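Local coordinates for putative diflavin flavoprotein A 3 (Synechocystis sp., PDB 6H0C), which probably transfers electrons from NADH to oxygen and reduces it to water, this chain being the flavodiiron core of a longer modular protein, at residues A[31-36]-A[195-200]; A[159-164]-A[220-225]; A[208-213]-A[246-251]; A[302-307]-A[338-343]. All blocks are in the same frame, centred on the assembly; numbering follows the deposited sequence.

Contact 1 (A[31-36]-A[195-200]); sequences YGLQRG and RRYYFD
Leu33 lies over one face of the Tyr197 ring, and this apolar contact is the main one of the pair. Leu33 CG sits 4.1 Å from the ring centroid, 23° off the normal, which makes a CH-pi contact. It is displaced toward the rim, with Leu33 CG 3.8 Å from Tyr197 CD2. The CD1 branch reaches back to the root of the ring, where Leu33 CD1 is 3.8 Å from Tyr197 CB. The two side chains slide past each other in opposite directions. Tyr197 carries CG anti to its own N (chi1 -174°), which extends the ring from the helix to the loop.

Gly32 meets the far end of the same ring. Gly32 CA is 3.7 Å from Tyr197 OH, and the lack of a side chain permits this approach. Residues 31-34 form a type I beta turn in the loop between strands 14-21 and 37-45. These strands belong to the mixed sheet at the start of the metallo-beta-lactamase-like part, and Tyr197 comes from helix 189-202.

Polar contacts run beside the apolar one. Tyr197 OH is hydrogen-bonded to the backbone oxygen of Ile29, in the same loop. In one of two conformers, Arg35 forms a salt bridge with Asp194 of the helix. Apart from the contact, Arg196 and Asp200 form a side-on salt bridge within the helix.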
loop_
_atom_site.group_PDB
_atom_site.type_symbol
_atom_site.label_atom_id
_atom_site.label_comp_id
_atom_site.label_asym_id
_atom_site.label_seq_id
_atom_site.Cartn_x
_atom_site.Cartn_y
_atom_site.Cartn_z
ATOM N N TYR A 31 6.184 -10.138 -2.028
ATOM C CA TYR A 31 6.786 -10.825 -3.178
ATOM C C TYR A 31 7.244 -12.239 -2.807
ATOM O O TYR A 31 7.990 -12.874 -3.553
ATOM C CB TYR A 31 7.967 -10.010 -3.749
ATOM C CG TYR A 31 7.557 -8.613 -4.145
ATOM C CD1 TYR A 31 6.704 -8.401 -5.221
ATOM C CD2 TYR A 31 7.995 -7.506 -3.426
ATOM C CE1 TYR A 31 6.297 -7.119 -5.580
ATOM C CE2 TYR A 31 7.593 -6.220 -3.775
ATOM C CZ TYR A 31 6.743 -6.035 -4.852
ATOM O OH TYR A 31 6.334 -4.770 -5.206
ATOM N N GLY A 32 6.763 -12.730 -1.667
ATOM C CA GLY A 32 7.213 -13.995 -1.109
ATOM C C GLY A 32 7.049 -15.234 -1.973
ATOM O O GLY A 32 7.839 -16.168 -1.859
ATOM N N LEU A 33 6.032 -15.259 -2.829
ATOM C CA LEU A 33 5.807 -16.414 -3.697
ATOM C C LEU A 33 6.748 -16.392 -4.901
ATOM O O LEU A 33 6.776 -17.332 -5.694
ATOM C CB LEU A 33 4.345 -16.467 -4.161
ATOM C CG LEU A 33 3.319 -16.468 -3.021
ATOM C CD1 LEU A 33 1.903 -16.641 -3.539
ATOM C CD2 LEU A 33 3.664 -17.549 -2.006
ATOM N N GLN A 34 7.510 -15.309 -5.023
ATOM C CA GLN A 34 8.499 -15.137 -6.091
ATOM C C GLN A 34 7.988 -15.550 -7.468
ATOM O O GLN A 34 8.629 -16.331 -8.168
ATOM C CB GLN A 34 9.767 -15.909 -5.754
ATOM C CG GLN A 34 10.375 -15.472 -4.435
ATOM C CD GLN A 34 11.808 -15.917 -4.294
ATOM O OE1 GLN A 34 12.563 -15.924 -5.265
ATOM N NE2 GLN A 34 12.193 -16.297 -3.084
ATOM N N ARG A 35 6.826 -15.015 -7.836
ATOM C CA ARG A 35 6.206 -15.283 -9.129
ATOM C C ARG A 35 6.318 -14.064 -10.048
ATOM O O ARG A 35 5.616 -13.969 -11.055
ATOM C CB ARG A 35 4.732 -15.673 -8.954
ATOM C CG ARG A 35 4.487 -16.943 -8.134
ATOM C CD ARG A 35 3.108 -17.534 -8.438
ATOM N NE ARG A 35 2.949 -17.801 -9.866
ATOM C CZ ARG A 35 1.785 -18.012 -10.474
ATOM N NH1 ARG A 35 0.660 -17.988 -9.781
ATOM N NH2 ARG A 35 1.749 -18.241 -11.781
ATOM N N GLY A 36 7.208 -13.142 -9.696
ATOM C CA GLY A 36 7.333 -11.881 -10.406
ATOM C C GLY A 36 6.162 -10.953 -10.114
ATOM O O GLY A 36 5.341 -11.205 -9.230
ATOM N N ARG A 195 -3.780 -14.121 -5.401
ATOM C CA ARG A 195 -4.743 -13.101 -5.007
ATOM C C ARG A 195 -5.009 -13.120 -3.497
ATOM O O ARG A 195 -5.129 -12.062 -2.871
ATOM C CB ARG A 195 -6.042 -13.277 -5.799
ATOM C CG ARG A 195 -5.928 -12.735 -7.221
ATOM C CD ARG A 195 -7.080 -13.182 -8.085
ATOM N NE ARG A 195 -7.158 -12.359 -9.285
ATOM C CZ ARG A 195 -7.896 -12.651 -10.352
ATOM N NH1 ARG A 195 -8.624 -13.769 -10.375
ATOM N NH2 ARG A 195 -7.903 -11.829 -11.397
ATOM N N ARG A 196 -5.076 -14.312 -2.911
ATOM C CA ARG A 196 -5.250 -14.439 -1.466
ATOM C C ARG A 196 -4.006 -13.946 -0.715
ATOM O O ARG A 196 -4.117 -13.252 0.291
ATOM C CB ARG A 196 -5.561 -15.894 -1.082
ATOM C CG ARG A 196 -5.685 -16.152 0.422
ATOM C CD ARG A 196 -6.964 -15.566 0.969
ATOM N NE ARG A 196 -6.843 -15.179 2.373
ATOM C CZ ARG A 196 -7.424 -15.817 3.383
ATOM N NH1 ARG A 196 -8.176 -16.885 3.150
ATOM N NH2 ARG A 196 -7.254 -15.384 4.626
ATOM N N TYR A 197 -2.827 -14.313 -1.205
ATOM C CA TYR A 197 -1.584 -13.916 -0.561
ATOM C C TYR A 197 -1.443 -12.396 -0.613
ATOM O O TYR A 197 -1.010 -11.753 0.349
ATOM C CB TYR A 197 -0.392 -14.597 -1.238
ATOM C CG TYR A 197 0.919 -14.354 -0.536
ATOM C CD1 TYR A 197 1.184 -14.940 0.699
ATOM C CD2 TYR A 197 1.892 -13.527 -1.092
ATOM C CE1 TYR A 197 2.386 -14.712 1.356
ATOM C CE2 TYR A 197 3.090 -13.298 -0.446
ATOM C CZ TYR A 197 3.336 -13.893 0.777
ATOM O OH TYR A 197 4.530 -13.670 1.426
ATOM N N TYR A 198 -1.830 -11.831 -1.751
ATOM C CA TYR A 198 -1.832 -10.392 -1.945
ATOM C C TYR A 198 -2.750 -9.736 -0.914
ATOM O O TYR A 198 -2.344 -8.802 -0.212
ATOM C CB TYR A 198 -2.270 -10.052 -3.373
ATOM C CG TYR A 198 -2.189 -8.581 -3.741
ATOM C CD1 TYR A 198 -3.231 -7.704 -3.431
ATOM C CD2 TYR A 198 -1.081 -8.071 -4.416
ATOM C CE1 TYR A 198 -3.168 -6.363 -3.778
ATOM C CE2 TYR A 198 -1.008 -6.727 -4.774
ATOM C CZ TYR A 198 -2.056 -5.878 -4.459
ATOM O OH TYR A 198 -1.982 -4.545 -4.812
ATOM N N PHE A 199 -3.979 -10.228 -0.805
ATOM C CA PHE A 199 -4.896 -9.699 0.204
ATOM C C PHE A 199 -4.308 -9.783 1.613
ATOM O O PHE A 199 -4.313 -8.805 2.357
ATOM C CB PHE A 199 -6.233 -10.436 0.170
ATOM C CG PHE A 199 -7.197 -9.971 1.228
ATOM C CD1 PHE A 199 -7.155 -10.504 2.508
ATOM C CD2 PHE A 199 -8.128 -8.983 0.948
ATOM C CE1 PHE A 199 -8.036 -10.072 3.489
ATOM C CE2 PHE A 199 -9.018 -8.549 1.924
ATOM C CZ PHE A 199 -8.972 -9.094 3.196
ATOM N N ASP A 200 -3.817 -10.964 1.969
ATOM C CA ASP A 200 -3.280 -11.214 3.299
ATOM C C ASP A 200 -2.124 -10.295 3.663
ATOM O O ASP A 200 -2.050 -9.798 4.786
ATOM C CB ASP A 200 -2.821 -12.664 3.417
ATOM C CG ASP A 200 -3.985 -13.644 3.441
ATOM O OD1 ASP A 200 -5.147 -13.198 3.616
ATOM O OD2 ASP A 200 -3.726 -14.859 3.296
#

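Contact 2 (A[159-164]-A[220-225]); sequences CTYDPR and YPAQTY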
loop_
_atom_site.group_PDB
_atom_site.type_symbol
_atom_site.label_atom_id
_atom_site.label_comp_id
_atom_site.label_asym_id
_atom_site.label_seq_id
_atom_site.Cartn_x
_atom_site.Cartn_y
_atom_site.Cartn_z
ATOM N N CYS A 159 -8.959 5.779 -6.148
ATOM C CA CYS A 159 -9.485 4.982 -7.254
ATOM C C CYS A 159 -10.236 5.877 -8.227
ATOM O O CYS A 159 -10.697 6.953 -7.858
ATOM C CB CYS A 159 -10.413 3.871 -6.746
ATOM S SG CYS A 159 -9.621 2.619 -5.693
ATOM N N THR A 160 -10.380 5.414 -9.463
ATOM C CA THR A 160 -11.003 6.198 -10.523
ATOM C C THR A 160 -11.952 5.342 -11.355
ATOM O O THR A 160 -11.600 4.233 -11.741
ATOM C CB THR A 160 -9.945 6.794 -11.476
ATOM O OG1 THR A 160 -8.922 7.453 -10.720
ATOM C CG2 THR A 160 -10.598 7.773 -12.463
ATOM N N TYR A 161 -13.144 5.855 -11.639
ATOM C CA TYR A 161 -14.084 5.137 -12.482
ATOM C C TYR A 161 -14.274 5.845 -13.815
ATOM O O TYR A 161 -14.521 7.049 -13.847
ATOM C CB TYR A 161 -15.432 4.988 -11.780
ATOM C CG TYR A 161 -16.437 4.200 -12.590
ATOM C CD1 TYR A 161 -16.204 2.868 -12.902
ATOM C CD2 TYR A 161 -17.618 4.785 -13.041
ATOM C CE1 TYR A 161 -17.112 2.135 -13.635
ATOM C CE2 TYR A 161 -18.536 4.063 -13.782
ATOM C CZ TYR A 161 -18.280 2.731 -14.073
ATOM O OH TYR A 161 -19.176 1.986 -14.814
ATOM N N ASP A 162 -14.150 5.100 -14.910
ATOM C CA ASP A 162 -14.441 5.625 -16.247
ATOM C C ASP A 162 -15.748 5.021 -16.755
ATOM O O ASP A 162 -15.788 3.852 -17.139
ATOM C CB ASP A 162 -13.297 5.316 -17.224
ATOM C CG ASP A 162 -13.501 5.950 -18.602
ATOM O OD1 ASP A 162 -14.611 6.472 -18.878
ATOM O OD2 ASP A 162 -12.547 5.911 -19.420
ATOM N N PRO A 163 -16.826 5.819 -16.754
ATOM C CA PRO A 163 -18.137 5.294 -17.140
ATOM C C PRO A 163 -18.210 4.902 -18.618
ATOM O O PRO A 163 -19.038 4.071 -18.979
ATOM C CB PRO A 163 -19.085 6.456 -16.828
ATOM C CG PRO A 163 -18.219 7.676 -16.871
ATOM C CD PRO A 163 -16.893 7.230 -16.335
ATOM N N ARG A 164 -17.357 5.474 -19.459
ATOM C CA ARG A 164 -17.370 5.134 -20.886
ATOM C C ARG A 164 -16.968 3.674 -21.130
ATOM O O ARG A 164 -17.531 2.996 -21.988
ATOM C CB ARG A 164 -16.439 6.069 -21.669
ATOM C CG ARG A 164 -16.295 5.722 -23.151
ATOM C CD ARG A 164 -17.645 5.794 -23.883
ATOM N NE ARG A 164 -17.534 5.441 -25.301
ATOM C CZ ARG A 164 -17.726 4.216 -25.783
ATOM N NH1 ARG A 164 -18.044 3.222 -24.962
ATOM N NH2 ARG A 164 -17.600 3.982 -27.085
ATOM N N TYR A 220 -20.290 1.944 -8.341
ATOM C CA TYR A 220 -19.908 2.026 -9.741
ATOM C C TYR A 220 -20.006 0.646 -10.381
ATOM O O TYR A 220 -19.383 -0.316 -9.923
ATOM C CB TYR A 220 -18.501 2.631 -9.858
ATOM C CG TYR A 220 -18.427 3.935 -9.099
ATOM C CD1 TYR A 220 -18.775 5.137 -9.707
ATOM C CD2 TYR A 220 -18.082 3.959 -7.749
ATOM C CE1 TYR A 220 -18.748 6.332 -9.000
ATOM C CE2 TYR A 220 -18.060 5.146 -7.033
ATOM C CZ TYR A 220 -18.393 6.331 -7.663
ATOM O OH TYR A 220 -18.365 7.514 -6.955
ATOM N N PRO A 221 -20.829 0.542 -11.430
ATOM C CA PRO A 221 -21.131 -0.721 -12.115
ATOM C C PRO A 221 -19.992 -1.212 -13.013
ATOM O O PRO A 221 -20.228 -1.531 -14.178
ATOM C CB PRO A 221 -22.370 -0.365 -12.946
ATOM C CG PRO A 221 -22.221 1.096 -13.222
ATOM C CD PRO A 221 -21.608 1.668 -11.974
ATOM N N ALA A 222 -18.779 -1.281 -12.472
ATOM C CA ALA A 222 -17.604 -1.639 -13.261
ATOM C C ALA A 222 -17.666 -3.075 -13.771
ATOM O O ALA A 222 -18.150 -3.959 -13.084
ATOM C CB ALA A 222 -16.335 -1.433 -12.436
ATOM N N GLN A 223 -17.162 -3.292 -14.979
ATOM C CA GLN A 223 -17.057 -4.625 -15.551
ATOM C C GLN A 223 -15.603 -5.113 -15.585
ATOM O O GLN A 223 -15.327 -6.271 -15.927
ATOM C CB GLN A 223 -17.645 -4.635 -16.955
ATOM C CG GLN A 223 -19.106 -4.212 -17.010
ATOM C CD GLN A 223 -20.032 -5.223 -16.371
ATOM O OE1 GLN A 223 -20.680 -4.937 -15.362
ATOM N NE2 GLN A 223 -20.109 -6.411 -16.962
ATOM N N THR A 224 -14.678 -4.215 -15.244
ATOM C CA THR A 224 -13.255 -4.526 -15.194
ATOM C C THR A 224 -12.625 -3.760 -14.041
ATOM O O THR A 224 -12.917 -2.585 -13.855
ATOM C CB THR A 224 -12.525 -4.142 -16.507
ATOM O OG1 THR A 224 -13.156 -4.777 -17.625
ATOM C CG2 THR A 224 -11.038 -4.536 -16.463
ATOM N N TYR A 225 -11.781 -4.427 -13.261
ATOM C CA TYR A 225 -10.861 -3.725 -12.370
ATOM C C TYR A 225 -9.516 -3.607 -13.064
ATOM O O TYR A 225 -9.003 -4.593 -13.600
ATOM C CB TYR A 225 -10.668 -4.456 -11.043
ATOM C CG TYR A 225 -11.904 -4.648 -10.185
ATOM C CD1 TYR A 225 -12.959 -3.736 -10.199
ATOM C CD2 TYR A 225 -11.996 -5.744 -9.338
ATOM C CE1 TYR A 225 -14.075 -3.930 -9.388
ATOM C CE2 TYR A 225 -13.100 -5.941 -8.528
ATOM C CZ TYR A 225 -14.132 -5.041 -8.551
ATOM O OH TYR A 225 -15.212 -5.280 -7.723
#
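Tyr161 offers one ring face to Tyr220, whose CB stands nearly over the centre. Tyr220 CB is 3.8 Å from the Tyr161 centroid and 11° off the ring normal, a well-centred CH-pi contact. The two rings themselves meet obliquely, with planes at 46° and centroids 5.3 Å apart. Their nearest atoms, Tyr161 CD2 and Tyr220 CD1, are 3.5 Å apart. Tyr161 has CG anti to the backbone N (chi1 -178°), and its ring reaches out from the strand to the 220-222 loop.

Pro221 and Ala222 meet the same ring obliquely. Tyr161 OH is 3.5 Å from Pro221 CG. Tyr161 CE1 is 3.8 Å from Ala222 CB. Behind the ring, on the face opposite Tyr220, lies the backbone N of Pro163.

Strands 158-162 and 224-227 belong to one mixed sheet of the metallo-beta-lactamase-like part. Strand 167-171 runs between them. Tyr161 and Ala222 both touch its Leu168, which means the contact spans the middle strand.

Hydrogen bonds shape the chain next to the rings. Pro221 is the centre of an inverse gamma turn, closed by a weak bond of 2.8 Å from Ala222 N to Tyr220 O. Asp162 makes an Asx turn: Asp162 OD1 accepts from Arg164 N at 3.0 Å, from above the carboxylate plane. Its OD2 is hydrogen-bonded to His142.

Contact 3 (A[208-213]-A[246-251]); sequences AQVSAA and QWLSEQ
No flat group enters the meeting of Leu248 with Val210 and Ser211; the touching groups are aliphatic. The indole of Trp247, next in sequence to Leu248, turns to helix 189-202 instead. There it makes a cation-pi contact with Arg196 and meets the ring of Phe199 with planes at about 60°.

Leu248 points its forked end at helix 207-217, which lies in the zinc metallo-hydrolase region. Leu248 CD2 is 3.8 Å from Val210 CG1 and 3.9 Å from Val210 CB. Leu248 CD1 lies 4.0 Å from the same Val210 CG1 and also 4.0 Å from Ser211 CA. One branch therefore leans on the valine, and the other rests between valine and the serine backbone. Val210 and Leu248 cross at about a right angle. Val210 holds CG1 anti to the backbone N (chi1 171°), which brings this methyl to the leucine.

Leu214 of helix 207-217 and Phe199 also pack on Leu248. Helix 237-253 leads on to strand 257-262, the first strand in the chain of the flavodoxin-like sheet. No hydrogen bond joins the two segments. Their attachment rests on van der Waals contact and on keeping water from buried aliphatic carbons.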
loop_
_atom_site.group_PDB
_atom_site.type_symbol
_atom_site.label_atom_id
_atom_site.label_comp_id
_atom_site.label_asym_id
_atom_site.label_seq_id
_atom_site.Cartn_x
_atom_site.Cartn_y
_atom_site.Cartn_z
ATOM N N ALA A 208 -10.752 -2.752 8.042
ATOM C CA ALA A 208 -11.858 -1.810 8.150
ATOM C C ALA A 208 -11.825 -0.756 7.031
ATOM O O ALA A 208 -12.868 -0.427 6.450
ATOM C CB ALA A 208 -11.847 -1.140 9.517
ATOM N N GLN A 209 -10.634 -0.233 6.728
ATOM C CA GLN A 209 -10.504 0.787 5.683
ATOM C C GLN A 209 -10.753 0.184 4.303
ATOM O O GLN A 209 -11.323 0.839 3.422
ATOM C CB GLN A 209 -9.123 1.459 5.714
ATOM C CG GLN A 209 -8.775 2.173 7.015
ATOM C CD GLN A 209 -8.089 1.249 8.020
ATOM O OE1 GLN A 209 -8.400 0.050 8.106
ATOM N NE2 GLN A 209 -7.144 1.801 8.778
ATOM N N VAL A 210 -10.327 -1.062 4.115
ATOM C CA VAL A 210 -10.536 -1.734 2.838
ATOM C C VAL A 210 -12.032 -2.031 2.631
ATOM O O VAL A 210 -12.552 -1.917 1.512
ATOM C CB VAL A 210 -9.687 -3.025 2.736
ATOM C CG1 VAL A 210 -10.067 -3.834 1.496
ATOM C CG2 VAL A 210 -8.201 -2.662 2.705
ATOM N N SER A 211 -12.722 -2.393 3.711
ATOM C CA SER A 211 -14.158 -2.635 3.637
ATOM C C SER A 211 -14.903 -1.340 3.330
ATOM O O SER A 211 -15.872 -1.335 2.571
ATOM C CB SER A 211 -14.676 -3.247 4.938
ATOM O OG SER A 211 -16.057 -3.555 4.842
ATOM N N ALA A 212 -14.449 -0.242 3.925
ATOM C CA ALA A 212 -15.039 1.061 3.646
ATOM C C ALA A 212 -14.838 1.408 2.170
ATOM O O ALA A 212 -15.732 1.956 1.523
ATOM C CB ALA A 212 -14.432 2.128 4.538
ATOM N N ALA A 213 -13.656 1.080 1.649
ATOM C CA ALA A 213 -13.343 1.300 0.243
ATOM C C ALA A 213 -14.312 0.535 -0.642
ATOM O O ALA A 213 -14.906 1.105 -1.552
ATOM C CB ALA A 213 -11.897 0.881 -0.067
ATOM N N GLN A 246 -15.650 -11.866 1.991
ATOM C CA GLN A 246 -15.550 -12.967 2.942
ATOM C C GLN A 246 -14.270 -12.863 3.779
ATOM O O GLN A 246 -14.303 -12.999 5.011
ATOM C CB GLN A 246 -15.598 -14.303 2.212
ATOM C CG GLN A 246 -15.451 -15.495 3.123
ATOM C CD GLN A 246 -15.073 -16.748 2.361
ATOM O OE1 GLN A 246 -15.318 -16.854 1.158
ATOM N NE2 GLN A 246 -14.456 -17.699 3.055
ATOM N N TRP A 247 -13.147 -12.608 3.111
ATOM C CA TRP A 247 -11.873 -12.457 3.809
ATOM C C TRP A 247 -11.888 -11.280 4.789
ATOM O O TRP A 247 -11.391 -11.390 5.907
ATOM C CB TRP A 247 -10.731 -12.287 2.803
ATOM C CG TRP A 247 -10.606 -13.437 1.884
ATOM C CD1 TRP A 247 -11.084 -14.693 2.085
ATOM C CD2 TRP A 247 -9.977 -13.442 0.602
ATOM N NE1 TRP A 247 -10.783 -15.489 1.010
ATOM C CE2 TRP A 247 -10.103 -14.742 0.081
ATOM C CE3 TRP A 247 -9.312 -12.469 -0.161
ATOM C CZ2 TRP A 247 -9.589 -15.104 -1.162
ATOM C CZ3 TRP A 247 -8.799 -12.827 -1.402
ATOM C CH2 TRP A 247 -8.944 -14.132 -1.889
ATOM N N LEU A 248 -12.449 -10.153 4.361
ATOM C CA LEU A 248 -12.589 -8.998 5.238
ATOM C C LEU A 248 -13.447 -9.347 6.456
ATOM O O LEU A 248 -13.137 -8.980 7.596
ATOM C CB LEU A 248 -13.199 -7.827 4.475
ATOM C CG LEU A 248 -12.292 -7.196 3.423
ATOM C CD1 LEU A 248 -13.090 -6.335 2.440
ATOM C CD2 LEU A 248 -11.219 -6.374 4.113
ATOM N N SER A 249 -14.530 -10.071 6.203
ATOM C CA SER A 249 -15.404 -10.511 7.270
ATOM C C SER A 249 -14.653 -11.375 8.263
ATOM O O SER A 249 -14.818 -11.211 9.468
ATOM C CB SER A 249 -16.598 -11.277 6.708
ATOM O OG SER A 249 -17.384 -10.436 5.881
ATOM N N GLU A 250 -13.819 -12.292 7.779
ATOM C CA GLU A 250 -13.172 -13.189 8.728
ATOM C C GLU A 250 -12.081 -12.482 9.515
ATOM O O GLU A 250 -11.850 -12.819 10.670
ATOM C CB GLU A 250 -12.616 -14.438 8.050
ATOM C CG GLU A 250 -11.936 -14.262 6.732
ATOM C CD GLU A 250 -11.657 -15.610 6.077
ATOM O OE1 GLU A 250 -12.635 -16.332 5.760
ATOM O OE2 GLU A 250 -10.463 -15.951 5.907
ATOM N N GLN A 251 -11.436 -11.484 8.914
ATOM C CA GLN A 251 -10.424 -10.719 9.634
ATOM C C GLN A 251 -11.044 -9.980 10.816
ATOM O O GLN A 251 -10.536 -10.035 11.933
ATOM C CB GLN A 251 -9.720 -9.726 8.705
ATOM C CG GLN A 251 -8.722 -10.374 7.738
ATOM C CD GLN A 251 -7.635 -11.166 8.450
ATOM O OE1 GLN A 251 -7.035 -10.696 9.412
ATOM N NE2 GLN A 251 -7.389 -12.380 7.984
#

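Contact 4 (A[302-307]-A[338-343]); sequences EAIGKS and KTQLCG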
loop_
_atom_site.group_PDB
_atom_site.type_symbol
_atom_site.label_atom_id
_atom_site.label_comp_id
_atom_site.label_asym_id
_atom_site.label_seq_id
_atom_site.Cartn_x
_atom_site.Cartn_y
_atom_site.Cartn_z
ATOM N N GLU A 302 -8.888 4.260 19.504
ATOM C CA GLU A 302 -9.826 3.174 19.191
ATOM C C GLU A 302 -9.097 1.852 18.978
ATOM O O GLU A 302 -9.560 0.799 19.408
ATOM C CB GLU A 302 -10.661 3.505 17.950
ATOM C CG GLU A 302 -11.525 4.757 18.074
ATOM C CD GLU A 302 -12.491 4.716 19.256
ATOM O OE1 GLU A 302 -13.720 4.730 19.016
ATOM O OE2 GLU A 302 -12.029 4.692 20.420
ATOM N N ALA A 303 -7.961 1.910 18.295
ATOM C CA ALA A 303 -7.182 0.709 18.060
ATOM C C ALA A 303 -6.728 0.121 19.395
ATOM O O ALA A 303 -6.926 -1.066 19.651
ATOM C CB ALA A 303 -5.992 1.006 17.162
ATOM N N ILE A 304 -6.137 0.957 20.250
ATOM C CA ILE A 304 -5.644 0.511 21.550
ATOM C C ILE A 304 -6.800 0.038 22.445
ATOM O O ILE A 304 -6.657 -0.901 23.239
ATOM C CB ILE A 304 -4.854 1.627 22.266
ATOM C CG1 ILE A 304 -3.539 1.919 21.532
ATOM C CG2 ILE A 304 -4.571 1.235 23.713
ATOM C CD1 ILE A 304 -2.629 0.707 21.397
ATOM N N GLY A 305 -7.951 0.683 22.293
ATOM C CA GLY A 305 -9.142 0.317 23.035
ATOM C C GLY A 305 -9.682 -1.072 22.712
ATOM O O GLY A 305 -10.338 -1.685 23.556
ATOM N N LYS A 306 -9.418 -1.579 21.507
ATOM C CA LYS A 306 -9.918 -2.907 21.152
ATOM C C LYS A 306 -8.818 -3.978 21.014
ATOM O O LYS A 306 -9.117 -5.142 20.748
ATOM C CB LYS A 306 -10.755 -2.830 19.862
ATOM C CG LYS A 306 -9.986 -2.938 18.557
ATOM C CD LYS A 306 -10.930 -2.763 17.353
ATOM C CE LYS A 306 -10.240 -3.074 16.012
ATOM N NZ LYS A 306 -9.095 -2.160 15.707
ATOM N N SER A 307 -7.556 -3.607 21.221
ATOM C CA SER A 307 -6.466 -4.560 20.997
ATOM C C SER A 307 -6.102 -5.358 22.245
ATOM O O SER A 307 -6.308 -4.903 23.372
ATOM C CB SER A 307 -5.212 -3.848 20.474
ATOM O OG SER A 307 -4.705 -2.924 21.429
ATOM N N LYS A 338 -2.137 -2.246 31.285
ATOM C CA LYS A 338 -0.862 -2.948 31.426
ATOM C C LYS A 338 -0.966 -4.449 31.118
ATOM O O LYS A 338 0.049 -5.135 31.034
ATOM C CB LYS A 338 -0.288 -2.746 32.835
ATOM C CG LYS A 338 0.158 -1.320 33.144
ATOM C CD LYS A 338 0.940 -1.270 34.454
ATOM C CE LYS A 338 1.365 0.150 34.827
ATOM N NZ LYS A 338 2.258 0.170 36.029
ATOM N N THR A 339 -2.182 -4.960 30.944
ATOM C CA THR A 339 -2.361 -6.365 30.571
ATOM C C THR A 339 -2.097 -6.583 29.092
ATOM O O THR A 339 -1.940 -7.712 28.648
ATOM C CB THR A 339 -3.779 -6.875 30.872
ATOM O OG1 THR A 339 -4.729 -6.102 30.132
ATOM C CG2 THR A 339 -4.092 -6.775 32.360
ATOM N N GLN A 340 -2.071 -5.506 28.315
ATOM C CA GLN A 340 -1.797 -5.646 26.891
ATOM C C GLN A 340 -0.360 -6.118 26.670
ATOM O O GLN A 340 0.574 -5.647 27.328
ATOM C CB GLN A 340 -2.044 -4.326 26.145
ATOM C CG GLN A 340 -3.519 -3.985 25.919
ATOM C CD GLN A 340 -3.751 -3.303 24.572
ATOM O OE1 GLN A 340 -3.069 -3.605 23.587
ATOM N NE2 GLN A 340 -4.711 -2.381 24.525
ATOM N N LEU A 341 -0.191 -7.052 25.743
ATOM C CA LEU A 341 1.132 -7.523 25.368
ATOM C C LEU A 341 1.818 -6.485 24.475
ATOM O O LEU A 341 1.177 -5.869 23.618
ATOM C CB LEU A 341 1.031 -8.868 24.659
ATOM C CG LEU A 341 2.329 -9.646 24.519
ATOM C CD1 LEU A 341 2.894 -9.946 25.893
ATOM C CD2 LEU A 341 2.103 -10.928 23.716
ATOM N N CYS A 342 3.118 -6.290 24.682
ATOM C CA CYS A 342 3.860 -5.230 24.003
ATOM C C CYS A 342 4.962 -5.785 23.097
ATOM O O CYS A 342 5.465 -6.882 23.324
ATOM C CB CYS A 342 4.463 -4.278 25.039
ATOM S SG CYS A 342 5.507 -2.997 24.332
ATOM N N GLY A 343 5.337 -5.019 22.075
ATOM C CA GLY A 343 6.440 -5.383 21.201
ATOM C C GLY A 343 7.085 -4.159 20.573
ATOM O O GLY A 343 6.408 -3.166 20.301
#
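Residues 302-307 lie near the C-terminal end of a helix, while Gln340 leads into strand 341-348, and the CA atoms of Ser307 and Gln340 come within 7.6 Å. The contact is made by the Gln340 carboxamide, which uses both ends. Gln340 NE2 donates to Ile304 O at 2.8 Å, a weak bond with an N-H...O angle of 125°. Gln340 OE1 accepts from Ser307 OG, also at 2.8 Å. The hydroxyl comes from the side of the C=O (angle 103°) and somewhat out of its plane. The two bonds should limit rotation of the amide. Gln340 NE2 is also 3.7 Å from Ile304 CG2. Ile304 and Gln340 both touch Phe310 of strand 309-313. That strand lies next to 341-348 in the parallel sheet of order 2-1-3-4-5, flanked by helices, that is typical of the flavodoxin fold.

How the contacts relate
Contacts 3 and 4 are buried, contact 2 is partly buried, and contact 1 lies at the surface. Contacts 1 and 3 are direct neighbours: Phe199 CZ of 195-200 is 3.6 Å from Leu248 CD2 of 246-251, so helices 189-202, 207-217 and 237-253 pack in one group. Contact 2 joins a strand to the loop that leads into another strand of the same sheet. Contact 4 lies in the flavodoxin-like part, its centre about 39 Å from that of contact 2. Its nearest atoms come within about 7 Å of contact 3, without touching. Contacts 1 and 2 both use a tyrosine face against an aliphatic carbon. Contact 3 is wholly aliphatic. Only contact 4 has hydrogen bonds between its two segments.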